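Local coordinates for aminopeptidase N family protein (Idiomarina loihiensis L2TR, PDB 4FGM) that probably acts as a zinc-dependent aminopeptidase of the M61 family, removing residues from the amino end of peptides, at residues K69-L74 against A114-T119; T197-A202 against D251-H256; A522-Q527 against E538-G543. All blocks are in the same frame, centred on the assembly; numbering follows the deposited sequence.

Interaction 1 (K69-L74 against A114-T119)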
# COMPACT_ATOMS: atom_id res chain seq x y z
N LYS A 69 -16.34 -18.80 -12.90
CA LYS A 69 -14.97 -18.84 -12.41
C LYS A 69 -14.85 -18.86 -10.89
O LYS A 69 -13.87 -19.38 -10.36
CB LYS A 69 -14.17 -17.65 -12.94
CG LYS A 69 -14.56 -16.31 -12.34
CD LYS A 69 -13.73 -15.19 -12.97
CE LYS A 69 -14.05 -13.85 -12.36
NZ LYS A 69 -13.17 -12.78 -12.88
N ASN A 70 -15.85 -18.31 -10.20
CA ASN A 70 -15.79 -18.25 -8.74
C ASN A 70 -17.11 -18.64 -8.06
O ASN A 70 -17.35 -18.26 -6.91
CB ASN A 70 -15.46 -16.83 -8.33
CG ASN A 70 -16.64 -15.90 -8.49
OD1 ASN A 70 -17.40 -16.02 -9.45
ND2 ASN A 70 -16.81 -14.99 -7.55
N ARG A 71 -17.96 -19.40 -8.74
CA ARG A 71 -19.24 -19.76 -8.15
C ARG A 71 -19.63 -21.22 -8.35
O ARG A 71 -19.50 -21.76 -9.45
CB ARG A 71 -20.33 -18.83 -8.71
CG ARG A 71 -21.70 -18.93 -8.01
CD ARG A 71 -22.64 -17.82 -8.48
NE ARG A 71 -22.21 -16.50 -8.03
CZ ARG A 71 -22.65 -15.90 -6.93
NH1 ARG A 71 -23.55 -16.50 -6.16
NH2 ARG A 71 -22.17 -14.72 -6.58
N TRP A 72 -20.10 -21.84 -7.27
CA TRP A 72 -20.53 -23.23 -7.31
C TRP A 72 -22.00 -23.34 -6.92
O TRP A 72 -22.52 -22.49 -6.19
CB TRP A 72 -19.69 -24.07 -6.34
CG TRP A 72 -18.29 -24.34 -6.80
CD1 TRP A 72 -17.83 -25.46 -7.42
CD2 TRP A 72 -17.17 -23.46 -6.68
NE1 TRP A 72 -16.49 -25.34 -7.70
CE2 TRP A 72 -16.06 -24.11 -7.25
CE3 TRP A 72 -17.00 -22.17 -6.15
CZ2 TRP A 72 -14.80 -23.53 -7.31
CZ3 TRP A 72 -15.74 -21.59 -6.20
CH2 TRP A 72 -14.65 -22.27 -6.78
N GLN A 73 -22.66 -24.38 -7.41
CA GLN A 73 -24.07 -24.62 -7.09
C GLN A 73 -24.24 -26.04 -6.55
O GLN A 73 -23.84 -27.01 -7.19
CB GLN A 73 -24.94 -24.42 -8.34
CG GLN A 73 -26.43 -24.44 -8.04
CD GLN A 73 -27.27 -24.12 -9.27
OE1 GLN A 73 -27.26 -24.85 -10.26
NE2 GLN A 73 -28.01 -23.02 -9.20
N LEU A 74 -24.83 -26.13 -5.36
CA LEU A 74 -25.05 -27.41 -4.68
C LEU A 74 -26.39 -28.05 -5.02
O LEU A 74 -27.37 -27.34 -5.28
CB LEU A 74 -25.00 -27.23 -3.16
CG LEU A 74 -23.72 -26.80 -2.45
CD1 LEU A 74 -24.07 -26.37 -1.04
CD2 LEU A 74 -22.71 -27.95 -2.44
N ALA A 114 -18.03 -17.95 0.33
CA ALA A 114 -19.18 -17.31 0.96
C ALA A 114 -20.44 -18.09 0.60
O ALA A 114 -20.56 -18.60 -0.52
CB ALA A 114 -19.30 -15.87 0.47
N VAL A 115 -21.37 -18.21 1.54
CA VAL A 115 -22.63 -18.91 1.30
C VAL A 115 -23.66 -17.89 0.84
O VAL A 115 -24.09 -17.03 1.61
CB VAL A 115 -23.16 -19.60 2.59
CG1 VAL A 115 -24.46 -20.33 2.29
CG2 VAL A 115 -22.12 -20.59 3.12
N GLU A 116 -24.04 -17.97 -0.43
CA GLU A 116 -25.01 -17.04 -1.02
C GLU A 116 -26.28 -16.87 -0.20
O GLU A 116 -26.94 -17.85 0.16
CB GLU A 116 -25.39 -17.50 -2.43
CG GLU A 116 -26.34 -16.55 -3.16
CD GLU A 116 -25.73 -15.19 -3.44
OE1 GLU A 116 -24.61 -15.13 -3.99
OE2 GLU A 116 -26.37 -14.17 -3.12
N GLY A 117 -26.61 -15.62 0.10
CA GLY A 117 -27.81 -15.33 0.86
C GLY A 117 -27.67 -15.46 2.37
O GLY A 117 -28.50 -14.94 3.11
N GLN A 118 -26.64 -16.15 2.83
CA GLN A 118 -26.43 -16.32 4.26
C GLN A 118 -25.13 -15.64 4.66
O GLN A 118 -24.50 -15.98 5.66
CB GLN A 118 -26.38 -17.80 4.61
CG GLN A 118 -27.64 -18.55 4.21
CD GLN A 118 -27.57 -20.02 4.56
OE1 GLN A 118 -27.38 -20.39 5.72
NE2 GLN A 118 -27.73 -20.88 3.55
N THR A 119 -24.76 -14.66 3.86
CA THR A 119 -23.53 -13.90 4.04
C THR A 119 -23.53 -12.89 5.21
O THR A 119 -22.47 -12.46 5.65
CB THR A 119 -23.18 -13.21 2.70
OG1 THR A 119 -21.87 -13.63 2.28
CG2 THR A 119 -23.28 -11.70 2.81
O HOH W 1 -23.48 -12.68 -4.57
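Arg-71 and Glu-116 form a salt bridge in the beta-rich N-terminal domain of this M61 family protein. Arg-71 starts strand 71-74. Glu-116 follows the short strand 114-115. Strand 30-32 lies between the two and pairs antiparallel with both, so the bridge passes across the middle strand. The nearest CA atoms of the segments, those of Arg-71 and Ala-114, are 9.4 Å apart, and the side chains make the link.

Both chains leave their backbones in the same way, with CG anti to the backbone N. Arg-71 then runs extended until it bends at chi3 (-69°), which brings its guanidinium group over to the acid. Glu-116 bends earlier, at chi2. The two side chains meet at a slant, and the guanidinium and carboxylate planes stand 37° apart. One N-H meets one oxygen, without the flat paired fit of two N-H groups on two oxygens. OE1 of Glu-116 lies in the guanidinium plane, 2.8 Å from NH1 of Arg-71. The N-H points almost straight at it. NH1 approaches OE1 from the anti side, somewhat out of the carboxylate plane.

Trp-32 of the middle strand touches both side chains. The guanidinium group has further acidic partners: NH1 also bridges to Glu-30, and NH2 to Glu-295. Three carboxylates share the one guanidinium group, which probably favours its charged form and limits its rotation.

Glu-116 is the second residue of a type II turn from Val-115 to Gln-118, closed by the bond from Gln-118 N to Val-115 O. Gly-117 takes the third position of the turn with a positive phi. A water completes the bridge: it accepts from NH2 of Arg-71 at 3.1 Å and donates to OE1 of Glu-116 at 2.8 Å.

Interaction 2 (T197-A202 against D251-H256)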
# COMPACT_ATOMS: atom_id res chain seq x y z
N THR A 197 12.91 -5.72 19.16
CA THR A 197 11.48 -5.51 19.36
C THR A 197 11.10 -4.48 20.43
O THR A 197 10.07 -3.82 20.30
CB THR A 197 10.75 -6.83 19.67
OG1 THR A 197 11.46 -7.54 20.69
CG2 THR A 197 10.65 -7.68 18.43
N SER A 198 11.90 -4.35 21.48
CA SER A 198 11.58 -3.38 22.51
C SER A 198 11.64 -1.99 21.92
O SER A 198 10.75 -1.18 22.12
CB SER A 198 12.56 -3.48 23.68
OG SER A 198 12.39 -4.70 24.38
N ARG A 199 12.70 -1.72 21.16
CA ARG A 199 12.88 -0.41 20.56
C ARG A 199 11.83 -0.10 19.50
O ARG A 199 11.23 0.97 19.51
CB ARG A 199 14.29 -0.30 19.98
CG ARG A 199 14.71 1.08 19.52
CD ARG A 199 14.34 1.33 18.08
NE ARG A 199 14.94 2.55 17.55
CZ ARG A 199 16.25 2.76 17.41
NH1 ARG A 199 17.13 1.82 17.76
NH2 ARG A 199 16.69 3.91 16.91
N ILE A 200 11.59 -1.04 18.59
CA ILE A 200 10.60 -0.85 17.53
C ILE A 200 9.21 -0.67 18.14
O ILE A 200 8.43 0.18 17.73
CB ILE A 200 10.58 -2.06 16.56
CG1 ILE A 200 11.92 -2.16 15.83
CG2 ILE A 200 9.46 -1.92 15.55
CD1 ILE A 200 12.10 -3.44 15.03
N THR A 201 8.92 -1.49 19.13
CA THR A 201 7.65 -1.46 19.81
C THR A 201 7.46 -0.13 20.54
O THR A 201 6.37 0.44 20.55
CB THR A 201 7.56 -2.66 20.77
OG1 THR A 201 6.62 -3.61 20.24
CG2 THR A 201 7.17 -2.24 22.16
N ALA A 202 8.54 0.38 21.13
CA ALA A 202 8.49 1.65 21.83
C ALA A 202 8.17 2.76 20.83
O ALA A 202 7.40 3.67 21.14
CB ALA A 202 9.82 1.93 22.52
N ASP A 251 14.99 -3.40 7.19
CA ASP A 251 14.13 -2.34 7.71
C ASP A 251 13.85 -2.49 9.20
O ASP A 251 13.35 -1.56 9.84
CB ASP A 251 12.80 -2.30 6.95
CG ASP A 251 12.98 -2.10 5.45
OD1 ASP A 251 14.02 -1.53 5.05
OD2 ASP A 251 12.07 -2.49 4.68
N LEU A 252 14.15 -3.65 9.76
CA LEU A 252 13.91 -3.90 11.17
C LEU A 252 15.20 -3.69 11.94
O LEU A 252 16.03 -4.60 12.04
CB LEU A 252 13.37 -5.32 11.38
CG LEU A 252 12.03 -5.60 10.69
CD1 LEU A 252 11.62 -7.03 10.97
CD2 LEU A 252 10.95 -4.65 11.19
N ILE A 253 15.34 -2.49 12.48
CA ILE A 253 16.52 -2.09 13.22
C ILE A 253 16.93 -3.05 14.35
O ILE A 253 16.09 -3.56 15.09
CB ILE A 253 16.33 -0.64 13.74
CG1 ILE A 253 17.65 -0.07 14.23
CG2 ILE A 253 15.25 -0.60 14.81
CD1 ILE A 253 17.69 1.44 14.22
N SER A 254 18.23 -3.31 14.44
CA SER A 254 18.77 -4.22 15.45
C SER A 254 19.19 -3.50 16.74
O SER A 254 19.21 -2.27 16.81
CB SER A 254 19.98 -4.97 14.88
OG SER A 254 21.08 -4.11 14.66
N ALA A 255 19.53 -4.29 17.75
CA ALA A 255 19.94 -3.77 19.04
C ALA A 255 21.28 -3.03 18.98
O ALA A 255 21.63 -2.30 19.90
CB ALA A 255 20.01 -4.90 20.06
N HIS A 256 22.02 -3.22 17.89
CA HIS A 256 23.32 -2.58 17.73
C HIS A 256 23.28 -1.35 16.82
O HIS A 256 24.32 -0.80 16.47
CB HIS A 256 24.33 -3.59 17.20
CG HIS A 256 24.39 -4.85 18.01
ND1 HIS A 256 24.60 -4.85 19.37
CD2 HIS A 256 24.24 -6.15 17.65
CE1 HIS A 256 24.58 -6.09 19.82
NE2 HIS A 256 24.36 -6.90 18.80
O HOH W 2 17.76 -0.69 18.88
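This is a mainly apolar, buried contact between the first turns of helix 197-215 and the loop that joins strand 242-248 to helix 262-277. Ile-253 carries most of it. Its CG2 lies 3.8 Å from CG1 of Ile-200, and the two side chains lie alongside each other, pointing opposite ways. CG1 of Ile-253 is anti to the backbone N (chi1 -167°), which sends CD1 toward Arg-199. There CD1 sits over one face of the guanidinium group, 3.6 Å from NH1 of Arg-199 and off toward the rim. Leu-252 adds its CD2, which is 4.2 Å from CD1 of Ile-200.

The polar end of Arg-199 is held by the loop backbone. NH2 donates to the carbonyl of Tyr-258, and NH1 to that of Gln-257. A water at the guanidinium edge accepts from NH1 of Arg-199 at 2.8 Å and donates to O of Ser-254 at 3.0 Å. Phe-267 and Tyr-264 of helix 262-277 touch the same cluster. Leu-187 and Leu-189 border it from strand 183-190. A mixed five-stranded sheet flanked by helices, with the HExxH zinc motif on helix 262-277, is consistent with a thermolysin-like catalytic domain.

Interaction 3 (A522-Q527 against E538-G543)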
# COMPACT_ATOMS: atom_id res chain seq x y z
N ALA A 522 26.64 -0.05 -25.00
CA ALA A 522 27.76 0.88 -25.13
C ALA A 522 27.27 2.30 -25.36
O ALA A 522 26.20 2.52 -25.92
CB ALA A 522 28.68 0.46 -26.28
N ILE A 523 28.06 3.27 -24.90
CA ILE A 523 27.76 4.68 -25.08
C ILE A 523 29.04 5.28 -25.65
O ILE A 523 30.11 5.13 -25.07
CB ILE A 523 27.42 5.36 -23.73
CG1 ILE A 523 26.13 4.77 -23.15
CG2 ILE A 523 27.27 6.87 -23.92
CD1 ILE A 523 25.94 5.05 -21.68
N ASP A 524 28.93 5.93 -26.81
CA ASP A 524 30.09 6.53 -27.47
C ASP A 524 31.17 5.46 -27.71
O ASP A 524 32.37 5.74 -27.63
CB ASP A 524 30.66 7.66 -26.60
CG ASP A 524 31.40 8.70 -27.42
OD1 ASP A 524 31.53 8.51 -28.65
OD2 ASP A 524 31.85 9.71 -26.83
N HIS A 525 30.73 4.24 -27.99
CA HIS A 525 31.62 3.10 -28.25
C HIS A 525 32.33 2.57 -27.01
O HIS A 525 33.24 1.76 -27.13
CB HIS A 525 32.64 3.48 -29.32
CG HIS A 525 32.02 4.00 -30.58
ND1 HIS A 525 31.41 3.18 -31.50
CD2 HIS A 525 31.85 5.27 -31.03
CE1 HIS A 525 30.89 3.91 -32.46
NE2 HIS A 525 31.14 5.19 -32.20
N LEU A 526 31.90 3.02 -25.84
CA LEU A 526 32.50 2.55 -24.59
C LEU A 526 31.53 1.67 -23.81
O LEU A 526 30.34 1.98 -23.69
CB LEU A 526 32.94 3.74 -23.73
CG LEU A 526 34.06 4.59 -24.34
CD1 LEU A 526 34.39 5.75 -23.41
CD2 LEU A 526 35.29 3.71 -24.56
N GLN A 527 32.04 0.57 -23.28
CA GLN A 527 31.19 -0.35 -22.53
C GLN A 527 30.41 0.34 -21.41
O GLN A 527 30.99 0.99 -20.54
CB GLN A 527 32.04 -1.48 -21.94
CG GLN A 527 31.24 -2.54 -21.21
CD GLN A 527 32.11 -3.70 -20.77
OE1 GLN A 527 33.32 -3.55 -20.63
NE2 GLN A 527 31.50 -4.85 -20.55
N GLU A 538 29.71 12.24 -17.36
CA GLU A 538 30.25 13.50 -16.82
C GLU A 538 31.15 14.14 -17.89
O GLU A 538 31.85 15.10 -17.63
CB GLU A 538 31.08 13.22 -15.55
CG GLU A 538 32.58 13.15 -15.78
CD GLU A 538 33.27 12.02 -15.03
OE1 GLU A 538 34.10 11.31 -15.65
OE2 GLU A 538 33.01 11.84 -13.81
N ARG A 539 31.10 13.60 -19.10
CA ARG A 539 31.93 14.10 -20.19
C ARG A 539 31.13 14.84 -21.22
O ARG A 539 31.69 15.34 -22.19
CB ARG A 539 32.63 12.94 -20.87
CG ARG A 539 33.79 12.40 -20.09
CD ARG A 539 34.02 10.98 -20.43
NE ARG A 539 35.06 10.40 -19.59
CZ ARG A 539 35.22 9.09 -19.43
NH1 ARG A 539 34.41 8.25 -20.05
NH2 ARG A 539 36.18 8.63 -18.64
N TYR A 540 29.83 14.92 -21.01
CA TYR A 540 28.99 15.58 -21.98
C TYR A 540 28.21 16.75 -21.43
O TYR A 540 28.01 16.87 -20.23
CB TYR A 540 28.02 14.55 -22.56
CG TYR A 540 28.73 13.34 -23.08
CD1 TYR A 540 29.49 13.41 -24.24
CD2 TYR A 540 28.68 12.13 -22.40
CE1 TYR A 540 30.18 12.32 -24.71
CE2 TYR A 540 29.37 11.03 -22.86
CZ TYR A 540 30.12 11.13 -24.01
OH TYR A 540 30.82 10.04 -24.48
N ILE A 541 27.78 17.61 -22.35
CA ILE A 541 26.96 18.76 -22.01
C ILE A 541 25.84 18.79 -23.05
O ILE A 541 25.97 18.20 -24.12
CB ILE A 541 27.75 20.10 -22.06
CG1 ILE A 541 28.25 20.37 -23.47
CG2 ILE A 541 28.92 20.05 -21.07
CD1 ILE A 541 28.88 21.74 -23.63
N PRO A 542 24.73 19.45 -22.74
CA PRO A 542 23.63 19.50 -23.70
C PRO A 542 24.11 19.90 -25.10
O PRO A 542 24.91 20.82 -25.26
CB PRO A 542 22.68 20.53 -23.08
CG PRO A 542 22.88 20.31 -21.61
CD PRO A 542 24.39 20.17 -21.50
N GLY A 543 23.62 19.19 -26.11
CA GLY A 543 24.02 19.49 -27.48
C GLY A 543 25.01 18.48 -28.04
O GLY A 543 25.14 18.36 -29.25
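Tyr-540 reaches from the loop after helix 533-537 to the tight turn that joins strands 519-523 and 526-527. Its CB sets the direction: CG is anti to the carbonyl carbon (chi1 -53°), and the ring extends toward Asp-524. The CB of the preceding residue, Arg-539, lies over the centre of one ring face, 4.2 Å above the plane. Farther out, CE1 of Tyr-540 comes within 3.8 Å of OD2 of Asp-524, and CZ of Tyr-540 is 3.6 Å from that oxygen. At the tip, the hydroxyl OH of Tyr-540 donates a hydrogen bond to OD2 of Asp-524 at 2.6 Å. OH of Tyr-540 also lies 3.2 Å from CB of Asp-524.

OD2 lies at the ring edge, near the ring plane, and accepts with its anti lone pair. The carboxylate is turned 50° from the ring. Asp-524 presents it with CG anti to the backbone N (chi1 -154°). Asp-524 and His-525 both have positive phi, as the central pair of a type I' turn. The turn is closed by backbone bonds in both directions between Ile-523 and Leu-526, which holds the backbone that carries the acid. Beside this bond, CD1 of Leu-526 lies 4.2 Å from NH1 of Arg-539. That touch is slight, and the two side chains cross at about a right angle.

The contact belongs to the C-terminal antiparallel sheet, whose strands and short helices are consistent with a PDZ domain. Tyr-540 stacks on Trp-563, just beyond strand 555-562. Val-546 of strand 545-552 touches both Tyr-540 and Asp-524, next to the hairpin formed by strands 519-523 and 526-527.

The three contacts follow one another along the chain and do not touch. Interactions 1 and 3 are surface contacts on opposite sides of the chain's centre, with centres 62 Å apart. Interaction 2 is the buried one, 45 Å from each of the others by centres. Each holds different elements: strand 71-74 and the turn after strand 114-115 in interaction 1, a helix and a loop in interaction 2, a hairpin turn and a loop in interaction 3. The chemistry follows the setting. Charge pairing dominates interaction 1, and a neutral hydroxyl meets a carboxylate in interaction 3. Interaction 2 relies mainly on branched apolar side chains, with an arginine face against one of them. All three lie away from the zinc site.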